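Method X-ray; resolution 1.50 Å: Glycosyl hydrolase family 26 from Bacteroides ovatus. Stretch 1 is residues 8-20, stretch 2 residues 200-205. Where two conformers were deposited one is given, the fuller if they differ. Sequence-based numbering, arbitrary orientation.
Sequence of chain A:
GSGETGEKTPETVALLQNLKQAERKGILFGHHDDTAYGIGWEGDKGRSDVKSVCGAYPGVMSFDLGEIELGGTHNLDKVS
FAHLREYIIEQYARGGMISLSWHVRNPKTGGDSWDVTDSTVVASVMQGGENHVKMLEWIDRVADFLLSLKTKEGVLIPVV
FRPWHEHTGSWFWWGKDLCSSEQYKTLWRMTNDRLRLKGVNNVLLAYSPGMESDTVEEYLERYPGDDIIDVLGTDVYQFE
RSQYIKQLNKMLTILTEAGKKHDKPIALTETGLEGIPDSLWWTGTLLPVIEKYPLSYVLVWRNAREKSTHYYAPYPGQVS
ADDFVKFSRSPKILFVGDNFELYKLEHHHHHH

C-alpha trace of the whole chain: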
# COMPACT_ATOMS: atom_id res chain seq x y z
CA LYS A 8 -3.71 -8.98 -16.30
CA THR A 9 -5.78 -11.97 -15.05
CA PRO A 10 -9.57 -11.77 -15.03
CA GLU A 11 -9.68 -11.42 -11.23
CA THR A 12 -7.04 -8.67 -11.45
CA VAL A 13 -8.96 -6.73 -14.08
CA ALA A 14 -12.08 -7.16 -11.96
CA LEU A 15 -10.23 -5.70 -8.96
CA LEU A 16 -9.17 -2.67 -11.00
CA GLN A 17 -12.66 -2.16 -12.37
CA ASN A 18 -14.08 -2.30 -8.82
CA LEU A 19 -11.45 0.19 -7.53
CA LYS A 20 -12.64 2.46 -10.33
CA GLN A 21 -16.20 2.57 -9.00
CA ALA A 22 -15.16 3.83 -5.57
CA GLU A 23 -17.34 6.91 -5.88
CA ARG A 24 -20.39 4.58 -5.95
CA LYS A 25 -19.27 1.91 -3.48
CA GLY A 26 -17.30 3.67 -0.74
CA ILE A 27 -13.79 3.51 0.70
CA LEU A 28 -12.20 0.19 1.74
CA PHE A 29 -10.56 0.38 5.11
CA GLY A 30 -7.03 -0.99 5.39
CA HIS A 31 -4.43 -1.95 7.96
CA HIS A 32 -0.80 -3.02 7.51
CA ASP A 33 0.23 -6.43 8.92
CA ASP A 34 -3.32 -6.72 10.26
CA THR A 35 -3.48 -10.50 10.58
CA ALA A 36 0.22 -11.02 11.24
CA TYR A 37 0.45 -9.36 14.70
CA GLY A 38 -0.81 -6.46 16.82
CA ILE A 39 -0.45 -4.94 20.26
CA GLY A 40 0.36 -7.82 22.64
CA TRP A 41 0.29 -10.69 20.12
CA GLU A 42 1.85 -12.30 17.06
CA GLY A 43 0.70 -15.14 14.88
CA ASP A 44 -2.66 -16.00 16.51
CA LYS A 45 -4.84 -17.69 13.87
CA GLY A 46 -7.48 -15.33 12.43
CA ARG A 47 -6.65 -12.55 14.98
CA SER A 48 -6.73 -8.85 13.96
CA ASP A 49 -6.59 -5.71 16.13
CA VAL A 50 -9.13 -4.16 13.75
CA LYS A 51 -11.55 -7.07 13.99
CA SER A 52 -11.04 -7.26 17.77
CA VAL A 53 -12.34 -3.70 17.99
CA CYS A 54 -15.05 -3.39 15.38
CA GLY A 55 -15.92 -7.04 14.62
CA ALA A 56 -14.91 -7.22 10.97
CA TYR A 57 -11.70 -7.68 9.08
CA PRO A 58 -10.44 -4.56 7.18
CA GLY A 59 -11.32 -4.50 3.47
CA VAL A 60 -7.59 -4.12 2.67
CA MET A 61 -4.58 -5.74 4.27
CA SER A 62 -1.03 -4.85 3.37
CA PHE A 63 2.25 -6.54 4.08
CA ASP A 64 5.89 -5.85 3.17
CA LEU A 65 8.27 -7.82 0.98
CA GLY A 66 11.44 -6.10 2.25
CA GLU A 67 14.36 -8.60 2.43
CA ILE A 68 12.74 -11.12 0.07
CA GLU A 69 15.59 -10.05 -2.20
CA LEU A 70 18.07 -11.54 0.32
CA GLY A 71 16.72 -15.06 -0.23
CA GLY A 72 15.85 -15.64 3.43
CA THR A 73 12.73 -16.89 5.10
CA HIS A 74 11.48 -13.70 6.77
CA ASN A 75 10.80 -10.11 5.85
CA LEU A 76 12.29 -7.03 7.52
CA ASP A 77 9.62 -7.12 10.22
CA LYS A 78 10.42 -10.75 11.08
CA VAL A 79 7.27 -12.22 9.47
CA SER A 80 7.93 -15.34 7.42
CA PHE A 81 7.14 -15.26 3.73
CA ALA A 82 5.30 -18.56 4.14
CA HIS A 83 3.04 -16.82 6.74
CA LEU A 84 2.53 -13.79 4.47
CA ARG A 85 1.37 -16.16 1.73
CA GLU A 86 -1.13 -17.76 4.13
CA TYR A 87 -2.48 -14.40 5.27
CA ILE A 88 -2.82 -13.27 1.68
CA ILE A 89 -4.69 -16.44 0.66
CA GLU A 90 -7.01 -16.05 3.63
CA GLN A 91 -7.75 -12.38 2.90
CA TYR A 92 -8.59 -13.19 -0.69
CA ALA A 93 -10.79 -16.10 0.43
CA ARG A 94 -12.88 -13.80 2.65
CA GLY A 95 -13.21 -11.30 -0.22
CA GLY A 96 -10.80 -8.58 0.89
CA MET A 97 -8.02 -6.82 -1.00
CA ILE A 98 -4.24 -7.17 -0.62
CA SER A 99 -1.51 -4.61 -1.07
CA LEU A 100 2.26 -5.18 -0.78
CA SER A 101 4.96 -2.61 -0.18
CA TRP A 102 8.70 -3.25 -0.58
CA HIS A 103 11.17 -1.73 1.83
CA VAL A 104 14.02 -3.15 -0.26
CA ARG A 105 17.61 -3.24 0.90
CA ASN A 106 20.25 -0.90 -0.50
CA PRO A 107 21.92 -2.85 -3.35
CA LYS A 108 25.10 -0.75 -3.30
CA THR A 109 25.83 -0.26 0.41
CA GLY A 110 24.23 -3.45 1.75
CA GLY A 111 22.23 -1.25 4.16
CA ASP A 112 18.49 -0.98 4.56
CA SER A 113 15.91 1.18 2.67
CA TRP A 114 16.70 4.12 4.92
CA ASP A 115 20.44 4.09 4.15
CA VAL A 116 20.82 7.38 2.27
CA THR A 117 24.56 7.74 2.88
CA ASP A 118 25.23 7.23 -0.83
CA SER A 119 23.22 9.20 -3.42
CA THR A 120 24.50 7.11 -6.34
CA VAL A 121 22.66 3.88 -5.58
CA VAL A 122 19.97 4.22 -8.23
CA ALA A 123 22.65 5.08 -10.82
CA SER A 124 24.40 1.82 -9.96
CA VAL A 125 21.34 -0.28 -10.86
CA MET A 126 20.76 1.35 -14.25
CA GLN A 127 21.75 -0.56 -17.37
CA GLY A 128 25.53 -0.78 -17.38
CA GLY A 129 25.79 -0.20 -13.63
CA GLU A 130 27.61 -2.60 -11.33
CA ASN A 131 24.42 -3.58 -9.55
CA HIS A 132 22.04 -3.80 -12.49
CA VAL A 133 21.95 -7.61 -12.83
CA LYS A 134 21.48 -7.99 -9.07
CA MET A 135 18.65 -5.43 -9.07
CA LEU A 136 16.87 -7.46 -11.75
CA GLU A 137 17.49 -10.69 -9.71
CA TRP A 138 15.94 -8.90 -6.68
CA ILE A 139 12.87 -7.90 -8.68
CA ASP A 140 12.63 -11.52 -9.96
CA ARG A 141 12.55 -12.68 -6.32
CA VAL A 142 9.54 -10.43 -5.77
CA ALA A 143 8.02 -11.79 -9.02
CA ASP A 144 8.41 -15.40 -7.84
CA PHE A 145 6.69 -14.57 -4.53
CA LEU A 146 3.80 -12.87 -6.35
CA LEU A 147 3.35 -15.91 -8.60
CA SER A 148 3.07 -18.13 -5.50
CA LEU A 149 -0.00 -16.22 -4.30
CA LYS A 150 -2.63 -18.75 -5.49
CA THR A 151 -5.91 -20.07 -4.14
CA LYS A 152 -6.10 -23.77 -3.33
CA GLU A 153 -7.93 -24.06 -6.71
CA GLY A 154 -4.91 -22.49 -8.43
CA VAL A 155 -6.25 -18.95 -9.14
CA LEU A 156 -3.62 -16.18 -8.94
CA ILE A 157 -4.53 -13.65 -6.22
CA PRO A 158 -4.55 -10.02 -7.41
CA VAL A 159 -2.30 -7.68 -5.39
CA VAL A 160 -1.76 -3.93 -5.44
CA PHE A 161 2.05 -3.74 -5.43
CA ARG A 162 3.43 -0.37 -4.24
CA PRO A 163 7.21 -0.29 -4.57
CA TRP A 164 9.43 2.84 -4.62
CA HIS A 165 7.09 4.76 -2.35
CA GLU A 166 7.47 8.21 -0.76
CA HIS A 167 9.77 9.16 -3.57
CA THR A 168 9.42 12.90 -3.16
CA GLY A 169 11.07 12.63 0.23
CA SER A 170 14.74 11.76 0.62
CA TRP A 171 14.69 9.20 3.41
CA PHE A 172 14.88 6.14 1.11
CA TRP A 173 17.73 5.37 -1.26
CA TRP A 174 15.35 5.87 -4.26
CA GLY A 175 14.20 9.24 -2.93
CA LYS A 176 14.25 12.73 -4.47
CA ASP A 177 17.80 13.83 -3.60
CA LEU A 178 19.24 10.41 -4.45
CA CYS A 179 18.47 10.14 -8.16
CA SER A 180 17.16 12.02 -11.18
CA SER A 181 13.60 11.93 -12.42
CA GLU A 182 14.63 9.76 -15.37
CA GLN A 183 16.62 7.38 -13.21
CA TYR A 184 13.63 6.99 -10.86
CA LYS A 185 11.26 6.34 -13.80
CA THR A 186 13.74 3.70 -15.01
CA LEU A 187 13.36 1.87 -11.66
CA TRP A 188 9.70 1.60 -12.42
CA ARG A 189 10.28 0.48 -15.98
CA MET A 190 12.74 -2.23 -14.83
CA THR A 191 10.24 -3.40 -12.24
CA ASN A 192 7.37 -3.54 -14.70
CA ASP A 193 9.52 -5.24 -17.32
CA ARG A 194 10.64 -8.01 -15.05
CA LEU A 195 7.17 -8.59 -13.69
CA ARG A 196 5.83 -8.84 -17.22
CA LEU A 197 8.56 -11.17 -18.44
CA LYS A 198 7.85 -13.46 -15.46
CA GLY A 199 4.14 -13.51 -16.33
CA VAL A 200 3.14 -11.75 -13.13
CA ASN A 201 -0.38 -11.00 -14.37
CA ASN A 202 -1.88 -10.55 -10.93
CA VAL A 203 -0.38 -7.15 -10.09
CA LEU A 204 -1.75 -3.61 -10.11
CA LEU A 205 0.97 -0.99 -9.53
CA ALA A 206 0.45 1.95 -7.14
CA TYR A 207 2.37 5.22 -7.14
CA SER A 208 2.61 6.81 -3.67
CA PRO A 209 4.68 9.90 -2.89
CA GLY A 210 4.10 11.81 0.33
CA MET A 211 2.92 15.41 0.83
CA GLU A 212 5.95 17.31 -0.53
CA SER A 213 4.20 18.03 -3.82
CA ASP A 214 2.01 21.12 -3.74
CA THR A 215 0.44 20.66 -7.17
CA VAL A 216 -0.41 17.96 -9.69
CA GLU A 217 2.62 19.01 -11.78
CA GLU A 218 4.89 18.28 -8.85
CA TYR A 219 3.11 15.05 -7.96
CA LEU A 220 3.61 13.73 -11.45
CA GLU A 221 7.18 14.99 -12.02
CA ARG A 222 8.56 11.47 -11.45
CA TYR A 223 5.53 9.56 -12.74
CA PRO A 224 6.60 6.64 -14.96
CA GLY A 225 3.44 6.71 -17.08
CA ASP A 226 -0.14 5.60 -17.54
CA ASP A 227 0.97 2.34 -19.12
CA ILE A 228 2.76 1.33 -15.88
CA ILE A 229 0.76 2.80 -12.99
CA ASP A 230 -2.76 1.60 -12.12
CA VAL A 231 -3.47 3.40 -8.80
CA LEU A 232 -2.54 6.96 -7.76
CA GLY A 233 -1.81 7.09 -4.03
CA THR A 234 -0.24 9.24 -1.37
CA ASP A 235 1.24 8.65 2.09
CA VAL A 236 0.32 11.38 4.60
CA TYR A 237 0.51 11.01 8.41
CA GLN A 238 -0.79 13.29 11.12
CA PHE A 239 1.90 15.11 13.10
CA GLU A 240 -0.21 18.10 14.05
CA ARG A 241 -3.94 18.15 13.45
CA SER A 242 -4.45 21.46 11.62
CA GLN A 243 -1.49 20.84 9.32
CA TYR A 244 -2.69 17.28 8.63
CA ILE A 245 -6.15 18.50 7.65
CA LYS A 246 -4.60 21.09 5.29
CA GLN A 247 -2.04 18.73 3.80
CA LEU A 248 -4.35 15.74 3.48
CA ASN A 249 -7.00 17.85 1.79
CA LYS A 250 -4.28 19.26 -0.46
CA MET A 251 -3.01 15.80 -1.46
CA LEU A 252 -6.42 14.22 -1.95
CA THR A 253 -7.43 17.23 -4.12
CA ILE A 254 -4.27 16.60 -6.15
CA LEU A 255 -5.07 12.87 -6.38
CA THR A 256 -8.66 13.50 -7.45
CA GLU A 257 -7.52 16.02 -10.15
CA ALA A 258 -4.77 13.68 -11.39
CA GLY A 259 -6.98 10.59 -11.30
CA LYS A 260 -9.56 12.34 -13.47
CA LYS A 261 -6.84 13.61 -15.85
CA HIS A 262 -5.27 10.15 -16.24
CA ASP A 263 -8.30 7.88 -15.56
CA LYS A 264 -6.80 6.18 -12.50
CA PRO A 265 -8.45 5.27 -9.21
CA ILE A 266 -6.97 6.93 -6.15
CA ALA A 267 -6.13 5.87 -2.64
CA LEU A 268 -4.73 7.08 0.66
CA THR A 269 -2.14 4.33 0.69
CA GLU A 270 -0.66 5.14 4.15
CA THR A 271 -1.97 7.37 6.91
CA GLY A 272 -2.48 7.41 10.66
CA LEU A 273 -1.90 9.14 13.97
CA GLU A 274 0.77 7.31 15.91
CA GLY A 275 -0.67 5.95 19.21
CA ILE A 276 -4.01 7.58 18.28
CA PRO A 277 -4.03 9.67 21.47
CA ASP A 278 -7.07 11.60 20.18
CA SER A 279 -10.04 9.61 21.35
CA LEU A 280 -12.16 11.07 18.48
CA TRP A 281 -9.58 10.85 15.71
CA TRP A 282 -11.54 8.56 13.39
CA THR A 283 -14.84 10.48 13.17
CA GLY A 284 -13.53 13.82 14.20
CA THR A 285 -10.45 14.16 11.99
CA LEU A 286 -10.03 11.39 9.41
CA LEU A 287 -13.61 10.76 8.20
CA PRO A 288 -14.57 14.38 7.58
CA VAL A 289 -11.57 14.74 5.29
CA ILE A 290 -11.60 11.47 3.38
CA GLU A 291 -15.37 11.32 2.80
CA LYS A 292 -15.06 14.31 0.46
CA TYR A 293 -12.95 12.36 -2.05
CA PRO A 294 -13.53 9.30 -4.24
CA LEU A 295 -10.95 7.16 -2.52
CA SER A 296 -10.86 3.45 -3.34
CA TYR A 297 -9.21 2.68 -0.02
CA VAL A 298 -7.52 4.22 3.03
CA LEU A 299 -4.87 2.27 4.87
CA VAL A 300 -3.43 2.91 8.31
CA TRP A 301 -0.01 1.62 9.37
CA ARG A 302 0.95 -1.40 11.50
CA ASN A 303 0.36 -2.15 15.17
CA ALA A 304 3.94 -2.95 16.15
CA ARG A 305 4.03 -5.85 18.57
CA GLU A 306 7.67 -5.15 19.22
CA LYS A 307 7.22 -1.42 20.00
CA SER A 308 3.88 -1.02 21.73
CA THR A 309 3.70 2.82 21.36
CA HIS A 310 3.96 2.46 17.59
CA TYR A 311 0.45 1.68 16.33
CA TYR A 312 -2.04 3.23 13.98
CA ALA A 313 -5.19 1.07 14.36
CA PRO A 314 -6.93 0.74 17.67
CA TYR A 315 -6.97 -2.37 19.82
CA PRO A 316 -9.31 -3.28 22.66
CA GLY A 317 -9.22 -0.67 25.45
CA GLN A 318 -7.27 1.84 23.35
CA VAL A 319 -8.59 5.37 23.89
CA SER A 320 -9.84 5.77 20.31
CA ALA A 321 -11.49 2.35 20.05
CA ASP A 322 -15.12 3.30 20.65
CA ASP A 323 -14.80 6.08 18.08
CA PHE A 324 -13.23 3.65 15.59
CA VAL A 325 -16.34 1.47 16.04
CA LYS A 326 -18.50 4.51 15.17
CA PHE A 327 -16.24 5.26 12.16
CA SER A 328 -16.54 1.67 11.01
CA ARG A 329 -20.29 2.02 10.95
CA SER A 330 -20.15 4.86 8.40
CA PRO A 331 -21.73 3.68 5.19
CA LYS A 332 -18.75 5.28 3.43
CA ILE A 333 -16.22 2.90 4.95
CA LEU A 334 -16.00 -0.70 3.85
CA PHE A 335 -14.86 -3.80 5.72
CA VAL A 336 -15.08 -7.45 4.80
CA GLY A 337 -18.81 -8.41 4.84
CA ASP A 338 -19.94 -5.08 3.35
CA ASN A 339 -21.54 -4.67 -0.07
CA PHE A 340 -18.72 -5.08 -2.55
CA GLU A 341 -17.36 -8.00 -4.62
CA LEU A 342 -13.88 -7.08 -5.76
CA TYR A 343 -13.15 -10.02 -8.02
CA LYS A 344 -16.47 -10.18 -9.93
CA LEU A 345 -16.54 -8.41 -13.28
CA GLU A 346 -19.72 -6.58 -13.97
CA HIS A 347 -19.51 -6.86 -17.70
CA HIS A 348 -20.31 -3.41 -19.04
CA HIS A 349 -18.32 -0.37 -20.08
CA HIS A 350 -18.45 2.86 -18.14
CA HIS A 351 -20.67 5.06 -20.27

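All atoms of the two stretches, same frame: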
# COMPACT_ATOMS: atom_id res chain seq x y z
N LYS A 8 -3.22 -8.77 -17.67
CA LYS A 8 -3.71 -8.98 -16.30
C LYS A 8 -4.78 -10.09 -16.24
O LYS A 8 -5.63 -10.17 -17.16
CB LYS A 8 -4.32 -7.70 -15.72
CG LYS A 8 -3.50 -6.41 -15.86
CD LYS A 8 -2.34 -6.36 -14.91
CE LYS A 8 -1.54 -5.06 -15.00
NZ LYS A 8 -0.32 -5.19 -15.85
N THR A 9 -4.80 -10.89 -15.17
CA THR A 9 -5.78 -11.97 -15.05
C THR A 9 -7.20 -11.42 -14.90
O THR A 9 -7.40 -10.27 -14.56
CB THR A 9 -5.54 -12.92 -13.87
OG1 THR A 9 -5.78 -12.24 -12.63
CG2 THR A 9 -4.13 -13.50 -13.81
N PRO A 10 -8.20 -12.24 -15.17
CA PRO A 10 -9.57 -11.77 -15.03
C PRO A 10 -9.90 -11.21 -13.65
O PRO A 10 -10.52 -10.14 -13.59
CB PRO A 10 -10.40 -13.05 -15.30
CG PRO A 10 -9.53 -13.85 -16.23
CD PRO A 10 -8.12 -13.57 -15.83
N GLU A 11 -9.46 -11.90 -12.59
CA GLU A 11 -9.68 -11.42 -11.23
C GLU A 11 -8.97 -10.09 -10.98
O GLU A 11 -9.46 -9.24 -10.20
CB GLU A 11 -9.20 -12.46 -10.19
CG GLU A 11 -10.11 -13.73 -10.21
CD GLU A 11 -9.86 -14.67 -11.37
OE1 GLU A 11 -8.83 -14.55 -12.05
OE2 GLU A 11 -10.73 -15.56 -11.59
N THR A 12 -7.83 -9.90 -11.63
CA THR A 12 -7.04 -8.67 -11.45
C THR A 12 -7.72 -7.50 -12.17
O THR A 12 -7.80 -6.39 -11.63
CB THR A 12 -5.60 -8.90 -11.97
OG1 THR A 12 -5.06 -10.03 -11.26
CG2 THR A 12 -4.72 -7.66 -11.78
N VAL A 13 -8.17 -7.74 -13.39
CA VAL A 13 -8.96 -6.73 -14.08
C VAL A 13 -10.24 -6.41 -13.31
O VAL A 13 -10.62 -5.24 -13.22
CB VAL A 13 -9.31 -7.18 -15.51
CG1 VAL A 13 -10.21 -6.15 -16.16
CG2 VAL A 13 -8.02 -7.41 -16.26
N ALA A 14 -10.88 -7.42 -12.74
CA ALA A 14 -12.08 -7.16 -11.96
C ALA A 14 -11.72 -6.29 -10.76
O ALA A 14 -12.48 -5.35 -10.43
CB ALA A 14 -12.70 -8.42 -11.49
N LEU A 15 -10.59 -6.56 -10.07
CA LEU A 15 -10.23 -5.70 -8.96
C LEU A 15 -10.09 -4.26 -9.41
O LEU A 15 -10.61 -3.37 -8.73
CB LEU A 15 -8.94 -6.19 -8.32
CG LEU A 15 -8.34 -5.27 -7.22
CD1 LEU A 15 -9.37 -5.12 -6.07
CD2 LEU A 15 -7.04 -5.82 -6.67
N LEU A 16 -9.35 -4.04 -10.51
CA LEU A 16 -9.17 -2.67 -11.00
C LEU A 16 -10.49 -2.01 -11.34
O LEU A 16 -10.73 -0.86 -10.97
CB LEU A 16 -8.27 -2.64 -12.23
CG LEU A 16 -7.93 -1.26 -12.77
CD1 LEU A 16 -7.31 -0.36 -11.67
CD2 LEU A 16 -6.96 -1.52 -13.87
N GLN A 17 -11.38 -2.76 -12.02
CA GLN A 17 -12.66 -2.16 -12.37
C GLN A 17 -13.47 -1.82 -11.10
O GLN A 17 -14.11 -0.79 -11.05
CB GLN A 17 -13.44 -3.08 -13.34
CG GLN A 17 -12.82 -3.12 -14.77
CD GLN A 17 -12.48 -1.73 -15.44
OE1 GLN A 17 -11.35 -1.51 -15.91
NE2 GLN A 17 -13.43 -0.82 -15.45
N ASN A 18 -13.36 -2.62 -10.03
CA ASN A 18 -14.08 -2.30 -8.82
C ASN A 18 -13.43 -1.13 -8.07
O ASN A 18 -14.15 -0.28 -7.50
CB ASN A 18 -14.21 -3.58 -7.97
CG ASN A 18 -15.33 -4.48 -8.51
OD1 ASN A 18 -16.48 -4.04 -8.58
ND2 ASN A 18 -15.00 -5.66 -8.98
N LEU A 19 -12.10 -1.01 -8.11
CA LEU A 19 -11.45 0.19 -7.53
C LEU A 19 -11.93 1.44 -8.24
O LEU A 19 -12.13 2.50 -7.61
CB LEU A 19 -9.93 0.07 -7.62
CG LEU A 19 -9.35 -1.05 -6.75
CD1 LEU A 19 -7.81 -1.10 -6.88
CD2 LEU A 19 -9.75 -0.89 -5.28
N LYS A 20 -12.19 1.31 -9.55
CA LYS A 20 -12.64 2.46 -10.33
C LYS A 20 -14.09 2.87 -10.06
O LYS A 20 -14.50 3.92 -10.52
CB LYS A 20 -12.45 2.20 -11.83
CG LYS A 20 -11.00 2.31 -12.23
CD LYS A 20 -10.83 1.78 -13.65
CE LYS A 20 -9.34 1.87 -14.08
NZ LYS A 20 -8.67 3.19 -14.62
N VAL A 200 3.85 -12.15 -14.35
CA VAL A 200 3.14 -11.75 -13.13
C VAL A 200 1.89 -10.96 -13.52
O VAL A 200 1.86 -9.74 -13.45
CB VAL A 200 4.04 -10.90 -12.21
CG1 VAL A 200 3.31 -10.62 -10.92
CG2 VAL A 200 5.29 -11.69 -11.85
N ASN A 201 0.81 -11.64 -13.84
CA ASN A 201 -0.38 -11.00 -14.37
C ASN A 201 -1.41 -10.68 -13.31
O ASN A 201 -2.54 -10.31 -13.61
CB ASN A 201 -0.98 -11.90 -15.46
CG ASN A 201 -0.03 -12.12 -16.58
OD1 ASN A 201 0.84 -11.28 -16.86
ND2 ASN A 201 -0.16 -13.26 -17.24
N ASN A 202 -1.00 -10.83 -12.06
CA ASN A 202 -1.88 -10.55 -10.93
C ASN A 202 -1.45 -9.31 -10.14
O ASN A 202 -1.76 -9.21 -8.96
CB ASN A 202 -1.93 -11.78 -9.98
CG ASN A 202 -0.56 -12.21 -9.47
OD1 ASN A 202 0.46 -12.14 -10.18
ND2 ASN A 202 -0.53 -12.67 -8.23
N VAL A 203 -0.79 -8.34 -10.79
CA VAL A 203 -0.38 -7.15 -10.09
C VAL A 203 -0.97 -5.87 -10.68
O VAL A 203 -0.97 -5.69 -11.90
CB VAL A 203 1.14 -7.07 -10.07
CG1 VAL A 203 1.61 -5.86 -9.30
CG2 VAL A 203 1.67 -8.29 -9.40
N LEU A 204 -1.44 -5.00 -9.79
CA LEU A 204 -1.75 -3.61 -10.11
C LEU A 204 -0.65 -2.79 -9.45
O LEU A 204 -0.33 -3.05 -8.30
CB LEU A 204 -3.09 -3.17 -9.54
CG LEU A 204 -4.24 -4.02 -10.12
CD1 LEU A 204 -5.55 -3.62 -9.49
CD2 LEU A 204 -4.30 -3.86 -11.64
N LEU A 205 -0.13 -1.78 -10.12
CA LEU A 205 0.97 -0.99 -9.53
C LEU A 205 0.47 0.33 -8.98
O LEU A 205 -0.26 1.06 -9.65
CB LEU A 205 2.06 -0.72 -10.61
CG LEU A 205 2.79 -1.99 -11.03
CD1 LEU A 205 3.81 -1.65 -12.14
CD2 LEU A 205 3.48 -2.71 -9.84
O HOH W 1 1.20 -4.35 -13.64

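What fills the space between the strand and the helix? Leu204, which has the largest area covered of any residue here. Its CA-to-CB bond points sideways, but the chain, with chi1 m and chi2 t, brings its end nearer to the helix. There Leu204 CD1 lies 3.9 Å from Leu15 CD2, 4.0 Å from Leu16 CB and 4.3 Å from Leu19 CD1, while Leu204 CD2 packs 3.8 Å from Thr12 CG2. Thr12, Leu15, Leu16 and Leu19 recur at intervals of three and four, so one helical face meets this single leucine. The helix and strand axes, 36° apart in direction, come no closer than 8.9 Å, a gap wide enough for side chains to pack between them.

How does Asn201 hold the start of the helix? It does so through its backbone. Thr9 N donates a hydrogen bond to Asn201 O, 2.8 Å long with an angle of 159° at the hydrogen. Thr9 is the N-cap residue, so the bond fastens the chain just before the first helical turn. The same oxygen receives a CA-H...O contact from Lys8, with Lys8 CA 3.2 Å from Asn201 O. The Asn201 side chain adds an apolar touch, its CB 3.9 Å from Thr9 CG2.

What does Lys8 contribute, given that its CA-to-CB bond points away overall? Its long side chain still reaches the second stretch, bringing Lys8 CE to 3.2 Å from Val203 O. The link to that carbonyl is completed by a water, which accepts from Lys8 NZ at 2.8 Å and donates to Val203 O at 3.1 Å.

Where do the polar and apolar parts meet? At Thr12, whose CA-to-CB bond points toward the second stretch. Its OG1 lies 3.2 Å from Asn202 CA, beside the loop, while its methyl group faces Leu204.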